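Local coordinates for DNA repair protein RAD2 (Saccharomyces cerevisiae, PDB 4Q0W) that is a single-stranded DNA endonuclease essential for the incision step of excision repair of DNA damaged by UV light, bulky adducts or cross-linking agents, at residues V81-R84 with E85-Q89; N265-N268 with F269-W272; D292-K295 with K296-N300; R340-M343 with K344-G348. One frame throughout, in Å; residues are numbered along the deposited sequence.

Contact 1 (V81-R84 with E85-Q89); sequences VLKR and ETIRQ
Thr-86 answers Leu-82 one turn back with two hydrogen bonds, from its backbone N and from its hydroxyl, which reach the carbonyl from opposite faces of its plane. The side-chain bond, Thr-86 OG1 to Leu-82 O, is 2.7 Å long. The hydroxyl gets there because OG1 sits beside its own backbone N (chi1 -60°). Ordinary helical bonds join Val-81 to Glu-85, Lys-83 to Ile-87 and Arg-84 to Arg-88. In a carbon contact, Ile-87 CD1 lies 3.6 Å from Lys-83 CG, the two chains running side by side. Glu-85 lays its carboxylate against a Val-81 methyl, OE1 to CG1 3.3 Å. On the exposed side two like charges come close, Arg-84 NH2 3.4 Å from Arg-88 NH1, with the guanidinium planes 58° apart, while Glu-85 CG lies over one Arg-88 face. With an alanine in place of Glu-85, Val-81 CG1 and that face would probably lose the chain that lies against them, and the arginines a nearby negative charge. On the side of the metal site, Lys-83 comes to about 4 Å from the bound calcium ion (nearest atoms) and makes a long, weak ion pair with Asp-243, a probable magnesium ligand, consistent with the gateway helix of Rad2/FEN1-family nucleases, whose base borders the active site.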
loop_
_atom_site.group_PDB
_atom_site.type_symbol
_atom_site.label_atom_id
_atom_site.label_comp_id
_atom_site.label_asym_id
_atom_site.label_seq_id
_atom_site.Cartn_x
_atom_site.Cartn_y
_atom_site.Cartn_z
ATOM N N VAL A 81 4.292 32.265 -5.628
ATOM C CA VAL A 81 3.167 32.385 -4.701
ATOM C C VAL A 81 2.318 31.097 -4.664
ATOM O O VAL A 81 1.927 30.629 -3.592
ATOM C CB VAL A 81 2.277 33.595 -5.093
ATOM C CG1 VAL A 81 0.989 33.638 -4.249
ATOM C CG2 VAL A 81 3.053 34.904 -4.953
ATOM N N LEU A 82 2.057 30.516 -5.830
ATOM C CA LEU A 82 1.202 29.329 -5.916
ATOM C C LEU A 82 1.792 28.149 -5.126
ATOM O O LEU A 82 1.064 27.375 -4.490
ATOM C CB LEU A 82 0.944 28.949 -7.384
ATOM C CG LEU A 82 0.053 27.715 -7.606
ATOM C CD1 LEU A 82 -1.277 27.851 -6.855
ATOM C CD2 LEU A 82 -0.209 27.486 -9.081
ATOM N N LYS A 83 3.115 28.022 -5.168
ATOM C CA LYS A 83 3.819 27.019 -4.372
ATOM C C LYS A 83 3.668 27.270 -2.870
ATOM O O LYS A 83 3.344 26.358 -2.108
ATOM C CB LYS A 83 5.308 26.989 -4.755
ATOM C CG LYS A 83 6.119 25.941 -3.982
ATOM C CD LYS A 83 7.480 25.665 -4.650
ATOM C CE LYS A 83 8.275 24.582 -3.902
ATOM N NZ LYS A 83 9.659 24.432 -4.458
ATOM N N ARG A 84 3.897 28.510 -2.441
ATOM C CA ARG A 84 3.780 28.846 -1.022
ATOM C C ARG A 84 2.368 28.527 -0.537
ATOM O O ARG A 84 2.178 27.967 0.552
ATOM C CB ARG A 84 4.134 30.326 -0.782
ATOM C CG ARG A 84 4.195 30.725 0.704
ATOM C CD ARG A 84 4.893 32.073 0.925
ATOM N NE ARG A 84 4.507 33.074 -0.071
ATOM C CZ ARG A 84 3.444 33.867 0.031
ATOM N NH1 ARG A 84 3.177 34.740 -0.931
ATOM N NH2 ARG A 84 2.643 33.788 1.093
ATOM N N GLU A 85 1.378 28.844 -1.369
ATOM C CA GLU A 85 -0.013 28.603 -0.997
ATOM C C GLU A 85 -0.329 27.113 -0.930
ATOM O O GLU A 85 -0.950 26.650 0.029
ATOM C CB GLU A 85 -0.948 29.315 -1.979
ATOM C CG GLU A 85 -0.880 30.845 -1.860
ATOM C CD GLU A 85 -1.602 31.554 -2.991
ATOM O OE1 GLU A 85 -1.849 32.775 -2.857
ATOM O OE2 GLU A 85 -1.908 30.893 -4.013
ATOM N N THR A 86 0.091 26.369 -1.956
ATOM C CA THR A 86 -0.156 24.924 -2.014
ATOM C C THR A 86 0.421 24.214 -0.792
ATOM O O THR A 86 -0.264 23.452 -0.105
ATOM C CB THR A 86 0.494 24.281 -3.263
ATOM O OG1 THR A 86 -0.042 24.865 -4.460
ATOM C CG2 THR A 86 0.256 22.755 -3.266
ATOM N N ILE A 87 1.700 24.458 -0.540
ATOM C CA ILE A 87 2.395 23.799 0.554
ATOM C C ILE A 87 1.806 24.151 1.920
ATOM O O ILE A 87 1.614 23.266 2.766
ATOM C CB ILE A 87 3.895 24.143 0.528
ATOM C CG1 ILE A 87 4.532 23.592 -0.749
ATOM C CG2 ILE A 87 4.604 23.606 1.785
ATOM C CD1 ILE A 87 5.981 24.009 -0.930
ATOM N N ARG A 88 1.523 25.433 2.149
ATOM C CA ARG A 88 0.969 25.822 3.445
ATOM C C ARG A 88 -0.405 25.170 3.650
ATOM O O ARG A 88 -0.729 24.726 4.757
ATOM C CB ARG A 88 0.915 27.352 3.604
ATOM C CG ARG A 88 -0.231 28.029 2.853
ATOM C CD ARG A 88 -0.169 29.552 2.954
ATOM N NE ARG A 88 -1.355 30.160 2.341
ATOM C CZ ARG A 88 -1.381 31.380 1.808
ATOM N NH1 ARG A 88 -0.286 32.131 1.815
ATOM N NH2 ARG A 88 -2.499 31.843 1.256
ATOM N N GLN A 89 -1.203 25.077 2.584
ATOM C CA GLN A 89 -2.517 24.461 2.710
ATOM C C GLN A 89 -2.381 22.968 2.986
ATOM O O GLN A 89 -3.131 22.401 3.790
ATOM C CB GLN A 89 -3.367 24.726 1.461
ATOM C CG GLN A 89 -3.864 26.166 1.393
ATOM C CD GLN A 89 -4.352 26.566 0.018
ATOM O OE1 GLN A 89 -4.586 25.715 -0.857
ATOM N NE2 GLN A 89 -4.509 27.873 -0.185
#

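Contact 2 (N265-N268 with F269-W272); sequences NLKN and FKDW
Asn-265 opens helix 266-278 and touches Phe-269 through the first turn, its carbonyl O accepting from Phe-269 N at 3.1 Å. It is also the N-cap: Asn-265 OD1 takes Asn-268 N at 2.8 Å in a nearly straight bond (N-H...O angle 173°), which occupies an amide that has no helical carbonyl before it. Leu-266 receives Lys-270 N at its carbonyl, and its CD2 rests 4.4 Å from Phe-269 CD2, both side chains buried against helix 253-263 and Phe-308. Lys-267 bonds through O to Asp-271 N, and its side chain, bent at chi2 (66°) and again near its end, crosses the carboxylate of Asp-271 with Lys-267 CE 3.0 Å from Asp-271 OD2. The ammonium stands farther off, Lys-267 NZ to Asp-271 OD2 3.4 Å, a long salt bridge. Asn-268 bonds through O to Trp-272 N; its ND2 goes back to Phe-263 O, while OD1 accepts a water hydrogen at 2.8 Å. The same water gives its other hydrogen to Asp-271 OD2, also at 2.8 Å. Replacing Asp-271 by alanine would probably leave the Lys-267 ammonium without this mate and the water without one of its two acceptors. Phe-269 and Trp-272 face helix 288-299, and Lys-270 NZ is held by Phe-308 O and Asp-305 O. The chemistry is thus divided: aromatic and aliphatic groups fasten one face to helices 253-263 and 288-299 and the loop with Phe-308, whereas on the outer face one carboxylate oxygen, OD2 of Asp-271, gathers both an ammonium and a water.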
loop_
_atom_site.group_PDB
_atom_site.type_symbol
_atom_site.label_atom_id
_atom_site.label_comp_id
_atom_site.label_asym_id
_atom_site.label_seq_id
_atom_site.Cartn_x
_atom_site.Cartn_y
_atom_site.Cartn_z
ATOM N N ASN A 265 -9.125 15.053 -21.201
ATOM C CA ASN A 265 -8.719 16.171 -20.356
ATOM C C ASN A 265 -9.621 16.350 -19.133
ATOM O O ASN A 265 -10.684 15.731 -19.044
ATOM C CB ASN A 265 -8.581 17.478 -21.162
ATOM C CG ASN A 265 -9.926 18.031 -21.662
ATOM O OD1 ASN A 265 -10.965 17.948 -20.985
ATOM N ND2 ASN A 265 -9.900 18.612 -22.856
ATOM N N LEU A 266 -9.206 17.227 -18.220
ATOM C CA LEU A 266 -9.864 17.382 -16.931
ATOM C C LEU A 266 -11.227 18.060 -17.038
ATOM O O LEU A 266 -12.104 17.816 -16.214
ATOM C CB LEU A 266 -8.970 18.187 -15.978
ATOM C CG LEU A 266 -7.631 17.522 -15.626
ATOM C CD1 LEU A 266 -6.864 18.346 -14.611
ATOM C CD2 LEU A 266 -7.854 16.100 -15.104
ATOM N N LYS A 267 -11.394 18.934 -18.027
ATOM C CA LYS A 267 -12.687 19.584 -18.254
ATOM C C LYS A 267 -13.727 18.529 -18.620
ATOM O O LYS A 267 -14.833 18.498 -18.051
ATOM C CB LYS A 267 -12.595 20.650 -19.357
ATOM C CG LYS A 267 -13.971 21.218 -19.780
ATOM C CD LYS A 267 -14.640 22.007 -18.644
ATOM C CE LYS A 267 -16.072 22.473 -19.015
ATOM N NZ LYS A 267 -16.191 22.986 -20.423
ATOM N N ASN A 268 -13.357 17.646 -19.545
ATOM C CA ASN A 268 -14.226 16.536 -19.920
ATOM C C ASN A 268 -14.524 15.619 -18.740
ATOM O O ASN A 268 -15.652 15.146 -18.576
ATOM C CB ASN A 268 -13.635 15.744 -21.099
ATOM C CG ASN A 268 -13.407 16.615 -22.326
ATOM O OD1 ASN A 268 -13.912 17.739 -22.402
ATOM N ND2 ASN A 268 -12.638 16.105 -23.286
ATOM N N PHE A 269 -13.506 15.363 -17.923
ATOM C CA PHE A 269 -13.666 14.540 -16.728
ATOM C C PHE A 269 -14.650 15.243 -15.774
ATOM O O PHE A 269 -15.615 14.626 -15.305
ATOM C CB PHE A 269 -12.277 14.297 -16.100
ATOM C CG PHE A 269 -12.293 13.697 -14.711
ATOM C CD1 PHE A 269 -12.948 12.500 -14.442
ATOM C CD2 PHE A 269 -11.590 14.314 -13.681
ATOM C CE1 PHE A 269 -12.934 11.946 -13.143
ATOM C CE2 PHE A 269 -11.569 13.774 -12.383
ATOM C CZ PHE A 269 -12.239 12.588 -12.116
ATOM N N LYS A 270 -14.429 16.532 -15.517
ATOM C CA LYS A 270 -15.303 17.279 -14.612
ATOM C C LYS A 270 -16.745 17.262 -15.102
ATOM O O LYS A 270 -17.658 16.924 -14.347
ATOM C CB LYS A 270 -14.847 18.728 -14.442
ATOM C CG LYS A 270 -15.838 19.552 -13.596
ATOM C CD LYS A 270 -15.315 20.947 -13.266
ATOM C CE LYS A 270 -15.259 21.855 -14.496
ATOM N NZ LYS A 270 -14.654 23.192 -14.139
ATOM N N ASP A 271 -16.941 17.601 -16.374
ATOM C CA ASP A 271 -18.287 17.624 -16.953
ATOM C C ASP A 271 -18.968 16.260 -16.780
ATOM O O ASP A 271 -20.126 16.177 -16.351
ATOM C CB ASP A 271 -18.245 18.042 -18.433
ATOM C CG ASP A 271 -17.907 19.518 -18.617
ATOM O OD1 ASP A 271 -18.045 20.300 -17.650
ATOM O OD2 ASP A 271 -17.492 19.902 -19.735
ATOM N N TRP A 272 -18.237 15.191 -17.070
ATOM C CA TRP A 272 -18.776 13.842 -16.881
ATOM C C TRP A 272 -19.241 13.587 -15.445
ATOM O O TRP A 272 -20.346 13.091 -15.207
ATOM C CB TRP A 272 -17.737 12.786 -17.258
ATOM C CG TRP A 272 -18.098 11.452 -16.717
ATOM C CD1 TRP A 272 -19.019 10.571 -17.237
ATOM C CD2 TRP A 272 -17.583 10.836 -15.529
ATOM N NE1 TRP A 272 -19.095 9.448 -16.444
ATOM C CE2 TRP A 272 -18.224 9.582 -15.393
ATOM C CE3 TRP A 272 -16.631 11.212 -14.581
ATOM C CZ2 TRP A 272 -17.940 8.708 -14.342
ATOM C CZ3 TRP A 272 -16.359 10.349 -13.533
ATOM C CH2 TRP A 272 -17.009 9.110 -13.423
HETATM O O HOH W 1 -16.498 18.694 -22.060
#

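Contact 3 (D292-K295 with K296-N300); sequences DLRK and KLVNN
Helix 288-299, part of the DNA-contacting helical region next to what probably corresponds to the H3TH DNA-binding element of XPG-type nucleases, carries the Leu-293/Leu-297 pair on its last turns. The main chain is regular, with Lys-296 N on Asp-292 O, Leu-297 N on Leu-293 O, Val-298 N on Arg-294 O at 2.9 Å, and Asn-299 N on Lys-295 O; Asn-300 N still bonds to Lys-296 O before its residue leaves helical angles. Side chains of the second segment also lean on carbonyls of the preceding turn. Val-298 CG2, placed beside its own backbone N, comes to 3.3 Å from Arg-294 O and lies 4.3 Å from the aliphatic Arg-294 CG. Lys-296 CB rests 3.4 Å from Leu-293 O, and beyond it the chain is fully extended, which carries NZ away from that turn to Gly-250 O. Toward the bound DNA, Asp-292, salt-bridged to Lys-288, packs on a phosphate and Lys-296 on a sugar. On the side of helix 266-278, all three guanidinium nitrogens of Arg-294 have outside partners: NE with Glu-286, NH1 with Tyr-273 O and Gln-277, NH2 with Trp-272 O. In the buried leucine pair, Leu-297 CG settles 3.3 Å from Leu-293 O. CG of Leu-293 stands anti to its backbone N (chi1 174°) and that of Leu-297 beside its own (chi1 -59°), which brings Leu-297 CD1 to 3.9 Å from Leu-293 CG.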
loop_
_atom_site.group_PDB
_atom_site.type_symbol
_atom_site.label_atom_id
_atom_site.label_comp_id
_atom_site.label_asym_id
_atom_site.label_seq_id
_atom_site.Cartn_x
_atom_site.Cartn_y
_atom_site.Cartn_z
ATOM N N ASP A 292 -17.709 2.602 -11.489
ATOM C CA ASP A 292 -16.744 2.361 -10.421
ATOM C C ASP A 292 -15.991 3.643 -10.050
ATOM O O ASP A 292 -15.816 3.955 -8.867
ATOM C CB ASP A 292 -15.741 1.277 -10.827
ATOM C CG ASP A 292 -16.371 -0.106 -10.934
ATOM O OD1 ASP A 292 -17.487 -0.308 -10.402
ATOM O OD2 ASP A 292 -15.734 -0.994 -11.548
ATOM N N LEU A 293 -15.526 4.374 -11.060
ATOM C CA LEU A 293 -14.816 5.625 -10.815
ATOM C C LEU A 293 -15.709 6.622 -10.066
ATOM O O LEU A 293 -15.270 7.259 -9.105
ATOM C CB LEU A 293 -14.316 6.226 -12.126
ATOM C CG LEU A 293 -13.666 7.609 -12.045
ATOM C CD1 LEU A 293 -12.528 7.627 -11.040
ATOM C CD2 LEU A 293 -13.179 8.034 -13.421
ATOM N N ARG A 294 -16.962 6.741 -10.496
ATOM C CA ARG A 294 -17.879 7.673 -9.850
ATOM C C ARG A 294 -18.052 7.326 -8.379
ATOM O O ARG A 294 -17.957 8.194 -7.515
ATOM C CB ARG A 294 -19.240 7.677 -10.532
ATOM C CG ARG A 294 -20.226 8.651 -9.892
ATOM C CD ARG A 294 -21.555 8.667 -10.637
ATOM N NE ARG A 294 -21.381 9.042 -12.041
ATOM C CZ ARG A 294 -21.254 10.296 -12.470
ATOM N NH1 ARG A 294 -21.264 11.302 -11.605
ATOM N NH2 ARG A 294 -21.103 10.546 -13.765
ATOM N N LYS A 295 -18.303 6.049 -8.105
ATOM C CA LYS A 295 -18.479 5.582 -6.736
ATOM C C LYS A 295 -17.271 5.954 -5.880
ATOM O O LYS A 295 -17.413 6.390 -4.735
ATOM C CB LYS A 295 -18.708 4.069 -6.713
ATOM C CG LYS A 295 -19.598 3.592 -5.576
ATOM C CD LYS A 295 -18.876 3.588 -4.234
ATOM C CE LYS A 295 -19.746 4.196 -3.142
ATOM N NZ LYS A 295 -20.020 5.641 -3.393
ATOM N N LYS A 296 -16.083 5.797 -6.448
ATOM C CA LYS A 296 -14.853 6.154 -5.744
ATOM C C LYS A 296 -14.753 7.658 -5.445
ATOM O O LYS A 296 -14.370 8.054 -4.338
ATOM C CB LYS A 296 -13.633 5.702 -6.547
ATOM C CG LYS A 296 -12.317 6.114 -5.927
ATOM C CD LYS A 296 -11.155 5.445 -6.638
ATOM C CE LYS A 296 -9.833 5.903 -6.052
ATOM N NZ LYS A 296 -8.694 5.253 -6.749
ATOM N N LEU A 297 -15.084 8.493 -6.429
ATOM C CA LEU A 297 -14.997 9.943 -6.236
ATOM C C LEU A 297 -15.993 10.402 -5.169
ATOM O O LEU A 297 -15.659 11.216 -4.303
ATOM C CB LEU A 297 -15.205 10.681 -7.567
ATOM C CG LEU A 297 -14.201 10.340 -8.684
ATOM C CD1 LEU A 297 -14.714 10.791 -10.051
ATOM C CD2 LEU A 297 -12.837 10.947 -8.420
ATOM N N VAL A 298 -17.204 9.854 -5.215
ATOM C CA VAL A 298 -18.227 10.168 -4.214
ATOM C C VAL A 298 -17.734 9.808 -2.815
ATOM O O VAL A 298 -17.703 10.660 -1.916
ATOM C CB VAL A 298 -19.561 9.462 -4.519
ATOM C CG1 VAL A 298 -20.559 9.668 -3.380
ATOM C CG2 VAL A 298 -20.146 9.990 -5.815
ATOM N N ASN A 299 -17.309 8.561 -2.644
ATOM C CA ASN A 299 -16.792 8.108 -1.358
ATOM C C ASN A 299 -15.629 8.970 -0.883
ATOM O O ASN A 299 -15.486 9.228 0.316
ATOM C CB ASN A 299 -16.389 6.629 -1.412
ATOM C CG ASN A 299 -15.975 6.091 -0.048
ATOM O OD1 ASN A 299 -14.805 5.765 0.180
ATOM N ND2 ASN A 299 -16.929 6.022 0.873
ATOM N N ASN A 300 -14.815 9.447 -1.817
ATOM C CA ASN A 300 -13.728 10.355 -1.446
ATOM C C ASN A 300 -14.153 11.826 -1.339
ATOM O O ASN A 300 -13.304 12.700 -1.168
ATOM C CB ASN A 300 -12.521 10.196 -2.388
ATOM C CG ASN A 300 -11.761 8.902 -2.131
ATOM O OD1 ASN A 300 -11.799 8.369 -1.019
ATOM N ND2 ASN A 300 -11.077 8.384 -3.157
#

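Contact 4 (R340-M343 with K344-G348); sequences RSFM and KTQLG
Lys-344 N bonds to Arg-340 O at 3.0 Å, and Thr-345 N to Ser-341 O and Gln-346 N to Phe-342 O continue the regular turns of helix 336-347. The next bond, from Leu-347 N to Met-343 O, is more bent, with an N-H...O angle of 144° and the donor above the carbonyl plane. Gly-348 has left helical angles with positive phi, its N still bonded to Lys-344 O at 2.8 Å. Among the side chains, Gln-346 CG lies over one face of the Phe-342 ring, 3.7 Å from its centroid, a CH-pi contact. The bend at chi2 of Gln-346 (-68°) keeps the amide over the same side of the ring, NE2 4.2 Å from Phe-342 CE1, its plane 32° from that of the ring. Met-343 and Leu-347 run side by side, pointing the same way, with Met-343 CE 3.5 Å from Leu-347 CD1. These groups join several helices. Phe-342 packs on Leu-157 and Arg-160 of helix 148-160 and on Ile-54 of helix 52-66, which Leu-347 also touches; Met-343 meets Phe-58 of that helix and Ser-354 of helix 351-361, to which Arg-340 is tied by a salt bridge with Asp-355.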
loop_
_atom_site.group_PDB
_atom_site.type_symbol
_atom_site.label_atom_id
_atom_site.label_comp_id
_atom_site.label_asym_id
_atom_site.label_seq_id
_atom_site.Cartn_x
_atom_site.Cartn_y
_atom_site.Cartn_z
ATOM N N ARG A 340 43.135 25.614 -4.370
ATOM C CA ARG A 340 43.988 25.149 -3.269
ATOM C C ARG A 340 43.713 25.926 -1.985
ATOM O O ARG A 340 43.457 25.346 -0.929
ATOM C CB ARG A 340 45.462 25.361 -3.607
ATOM C CG ARG A 340 46.112 24.310 -4.493
ATOM C CD ARG A 340 47.421 24.902 -5.026
ATOM N NE ARG A 340 48.310 23.912 -5.628
ATOM C CZ ARG A 340 49.506 24.207 -6.122
ATOM N NH1 ARG A 340 49.945 25.456 -6.081
ATOM N NH2 ARG A 340 50.258 23.260 -6.659
ATOM N N SER A 341 43.790 27.245 -2.072
ATOM C CA SER A 341 43.576 28.054 -0.881
ATOM C C SER A 341 42.124 27.963 -0.373
ATOM O O SER A 341 41.880 27.979 0.842
ATOM C CB SER A 341 44.004 29.506 -1.129
ATOM O OG SER A 341 43.411 30.032 -2.304
ATOM N N PHE A 342 41.168 27.840 -1.292
ATOM C CA PHE A 342 39.758 27.717 -0.900
ATOM C C PHE A 342 39.509 26.473 -0.073
ATOM O O PHE A 342 38.919 26.551 1.007
ATOM C CB PHE A 342 38.838 27.699 -2.120
ATOM C CG PHE A 342 37.367 27.686 -1.766
ATOM C CD1 PHE A 342 36.689 28.877 -1.552
ATOM C CD2 PHE A 342 36.670 26.482 -1.636
ATOM C CE1 PHE A 342 35.326 28.882 -1.228
ATOM C CE2 PHE A 342 35.303 26.472 -1.304
ATOM C CZ PHE A 342 34.635 27.677 -1.101
ATOM N N MET A 343 39.928 25.322 -0.598
ATOM C CA MET A 343 39.761 24.049 0.101
ATOM C C MET A 343 40.573 23.990 1.403
ATOM O O MET A 343 40.165 23.348 2.383
ATOM C CB MET A 343 40.143 22.877 -0.813
ATOM C CG MET A 343 39.259 22.740 -2.058
ATOM S SD MET A 343 37.501 22.563 -1.665
ATOM C CE MET A 343 37.399 20.792 -1.336
ATOM N N LYS A 344 41.722 24.659 1.409
ATOM C CA LYS A 344 42.551 24.741 2.612
ATOM C C LYS A 344 41.762 25.447 3.694
ATOM O O LYS A 344 41.561 24.922 4.789
ATOM C CB LYS A 344 43.812 25.554 2.316
ATOM C CG LYS A 344 44.691 25.784 3.524
ATOM C CD LYS A 344 45.489 24.542 3.846
ATOM C CE LYS A 344 46.528 24.834 4.926
ATOM N NZ LYS A 344 47.254 23.593 5.316
ATOM N N THR A 345 41.293 26.640 3.351
ATOM C CA THR A 345 40.549 27.481 4.269
ATOM C C THR A 345 39.256 26.825 4.757
ATOM O O THR A 345 38.960 26.855 5.954
ATOM C CB THR A 345 40.213 28.819 3.601
ATOM O OG1 THR A 345 41.422 29.554 3.361
ATOM C CG2 THR A 345 39.286 29.639 4.476
ATOM N N GLN A 346 38.490 26.238 3.837
ATOM C CA GLN A 346 37.145 25.739 4.152
ATOM C C GLN A 346 37.148 24.372 4.805
ATOM O O GLN A 346 36.285 24.076 5.641
ATOM C CB GLN A 346 36.281 25.681 2.885
ATOM C CG GLN A 346 36.013 27.037 2.242
ATOM C CD GLN A 346 35.128 27.918 3.109
ATOM O OE1 GLN A 346 34.354 27.423 3.927
ATOM N NE2 GLN A 346 35.242 29.229 2.933
ATOM N N LEU A 347 38.107 23.532 4.423
ATOM C CA LEU A 347 38.076 22.127 4.830
ATOM C C LEU A 347 39.390 21.599 5.414
ATOM O O LEU A 347 39.481 20.426 5.777
ATOM C CB LEU A 347 37.665 21.250 3.644
ATOM C CG LEU A 347 36.245 21.436 3.092
ATOM C CD1 LEU A 347 36.024 20.553 1.874
ATOM C CD2 LEU A 347 35.214 21.117 4.165
ATOM N N GLY A 348 40.409 22.448 5.483
ATOM C CA GLY A 348 41.693 22.028 6.013
ATOM C C GLY A 348 42.497 21.156 5.062
ATOM O O GLY A 348 43.513 20.575 5.462
#

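Overall arrangement
Along the chain the contacts follow in series, each within one helix. Contact 1, on helix 81-98 of the N-domain, lies beside the metal site, its centre 25 Å from that of contact 2 and 27 Å from that of contact 3. Contacts 2 and 3 belong to successive helices, 266-278 and 288-299, which pack together: their centres are 15 Å apart, and Phe-269 CZ meets Leu-297 CD1 at 3.7 Å. Contact 4, on helix 336-347, sits across the chain's centre from this pair, its centre about 60 Å from that of contact 3. The chain thus returns to helices 52-66 and 148-160 after building a DNA-contacting helical part on the far side, with the active site between.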